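PDB 3SLR: uncharacterized protein BF1531 from Bacteroides fragilis, which is of unknown function but binds magnesium through a HAD-like phosphatase domain, joined to an FkbH-type N-terminal domain, and may hydrolyse ester bonds. Local coordinates for residues 149-152 with 153-156. Numbering follows the deposited sequence.
Sequences YQLT and KLNY
Gln-150 and Lys-153, three residues apart on helix 147-164, meet through two waters that join the whole amide to the ammonium group. One water donates to Gln-150 OE1 at 2.7 Å and accepts from Lys-153 NZ; the other accepts from Gln-150 NE2 at 2.8 Å and from Lys-153 NZ at 3.2 Å. Lys-153 reaches them with CG anti to the backbone N (chi1 171°) and every later torsion extended, while Gln-150 bends at chi2 (-65°), which turns its amide toward Lys-153 NZ. Both polar ends also have direct partners: OE1 accepts from Ala-105 N, NE2 donates to Gln-144 O, and NZ forms a salt bridge with Asp-106. On the buried side, Leu-151 CD1 touches Leu-154 CD2 at 4.1 Å, the two branched ends meeting at a slant. Asn-155 runs alongside Leu-151, pointing the same way, with ND2 4.1 Å from Leu-151 CG, and donates from ND2 to Tyr-128 O. The leucines continue outward onto Leu-89 of helix 86-94, and Leu-154 also packs on Leu-109 of helix 104-118. Beneath these side chains the backbone makes four consecutive i to i+4 hydrogen bonds, from Lys-153 N to Tyr-149 O at 3.0 Å through Tyr-156 N to Thr-152 O at 3.2 Å. Thr-152 OG1 hydrogen-bonds back to Thr-148 O one turn earlier. These two turns, in the FkbH N-terminal domain and away from the magnesium site, thus join their helix to helix 104-118 in two ways, by apolar packing of Leu-154 and by a polar network around the N-terminal end of that neighbour. There the carboxylate of Asp-106 and the two waters share the lysine ammonium, an arrangement that would probably keep Lys-153 positively charged.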
loop_
_atom_site.group_PDB
_atom_site.type_symbol
_atom_site.label_atom_id
_atom_site.label_comp_id
_atom_site.label_asym_id
_atom_site.label_seq_id
_atom_site.Cartn_x
_atom_site.Cartn_y
_atom_site.Cartn_z
ATOM N N TYR A 149 -5.608 21.071 13.811
ATOM C CA TYR A 149 -4.206 21.300 14.149
ATOM C C TYR A 149 -3.573 20.112 14.893
ATOM O O TYR A 149 -2.503 19.638 14.513
ATOM C CB TYR A 149 -3.992 22.598 14.930
ATOM C CG TYR A 149 -2.521 22.882 15.111
ATOM C CD1 TYR A 149 -1.791 23.518 14.108
ATOM C CD2 TYR A 149 -1.847 22.466 16.247
ATOM C CE1 TYR A 149 -0.433 23.757 14.256
ATOM C CE2 TYR A 149 -0.493 22.718 16.413
ATOM C CZ TYR A 149 0.213 23.362 15.413
ATOM O OH TYR A 149 1.570 23.608 15.551
ATOM N N GLN A 150 -4.233 19.634 15.944
ATOM C CA GLN A 150 -3.703 18.527 16.732
ATOM C C GLN A 150 -3.493 17.273 15.890
ATOM O O GLN A 150 -2.492 16.570 16.050
ATOM C CB GLN A 150 -4.597 18.248 17.937
ATOM C CG GLN A 150 -4.502 19.355 18.978
ATOM C CD GLN A 150 -3.111 19.426 19.591
ATOM O OE1 GLN A 150 -2.538 18.398 19.973
ATOM N NE2 GLN A 150 -2.554 20.634 19.669
ATOM N N LEU A 151 -4.430 16.991 14.990
ATOM C CA LEU A 151 -4.300 15.795 14.155
ATOM C C LEU A 151 -3.145 15.904 13.155
ATOM O O LEU A 151 -2.437 14.940 12.908
ATOM C CB LEU A 151 -5.608 15.492 13.421
ATOM C CG LEU A 151 -5.700 14.006 13.070
ATOM C CD1 LEU A 151 -5.824 13.237 14.372
ATOM C CD2 LEU A 151 -6.893 13.699 12.178
ATOM N N THR A 152 -2.969 17.084 12.581
ATOM C CA THR A 152 -1.882 17.339 11.646
ATOM C C THR A 152 -0.521 17.207 12.335
ATOM O O THR A 152 0.404 16.589 11.803
ATOM C CB THR A 152 -2.043 18.731 11.017
ATOM O OG1 THR A 152 -3.337 18.816 10.410
ATOM C CG2 THR A 152 -0.954 18.993 9.957
ATOM N N LYS A 153 -0.414 17.774 13.528
ATOM C CA LYS A 153 0.772 17.599 14.366
ATOM C C LYS A 153 1.003 16.116 14.675
ATOM O O LYS A 153 2.116 15.595 14.521
ATOM C CB LYS A 153 0.614 18.393 15.676
ATOM C CG LYS A 153 1.696 18.114 16.721
ATOM C CD LYS A 153 1.493 18.989 17.964
ATOM C CE LYS A 153 2.408 18.564 19.114
ATOM N NZ LYS A 153 2.238 19.447 20.314
ATOM N N LEU A 154 -0.049 15.438 15.127
ATOM C CA LEU A 154 0.047 14.017 15.464
ATOM C C LEU A 154 0.578 13.169 14.299
ATOM O O LEU A 154 1.483 12.363 14.483
ATOM C CB LEU A 154 -1.309 13.493 15.941
ATOM C CG LEU A 154 -1.462 12.008 16.296
ATOM C CD1 LEU A 154 -0.464 11.586 17.366
ATOM C CD2 LEU A 154 -2.886 11.744 16.759
ATOM N N ASN A 155 0.019 13.340 13.104
ATOM C CA ASN A 155 0.431 12.498 11.977
ATOM C C ASN A 155 1.874 12.757 11.579
ATOM O O ASN A 155 2.605 11.835 11.188
ATOM C CB ASN A 155 -0.498 12.683 10.774
ATOM C CG ASN A 155 -1.745 11.847 10.883
ATOM O OD1 ASN A 155 -1.687 10.697 11.314
ATOM N ND2 ASN A 155 -2.890 12.423 10.525
ATOM N N TYR A 156 2.288 14.014 11.684
ATOM C CA TYR A 156 3.671 14.381 11.391
ATOM C C TYR A 156 4.630 13.725 12.380
ATOM O O TYR A 156 5.595 13.074 11.983
ATOM C CB TYR A 156 3.847 15.905 11.389
ATOM C CG TYR A 156 5.295 16.354 11.281
ATOM C CD1 TYR A 156 6.052 16.077 10.147
ATOM C CD2 TYR A 156 5.898 17.056 12.320
ATOM C CE1 TYR A 156 7.380 16.482 10.054
ATOM C CE2 TYR A 156 7.213 17.464 12.240
ATOM C CZ TYR A 156 7.949 17.175 11.107
ATOM O OH TYR A 156 9.253 17.589 11.048
HETATM O O HOH W 1 -0.341 18.281 21.549
HETATM O O HOH W 2 -0.138 21.601 20.741
#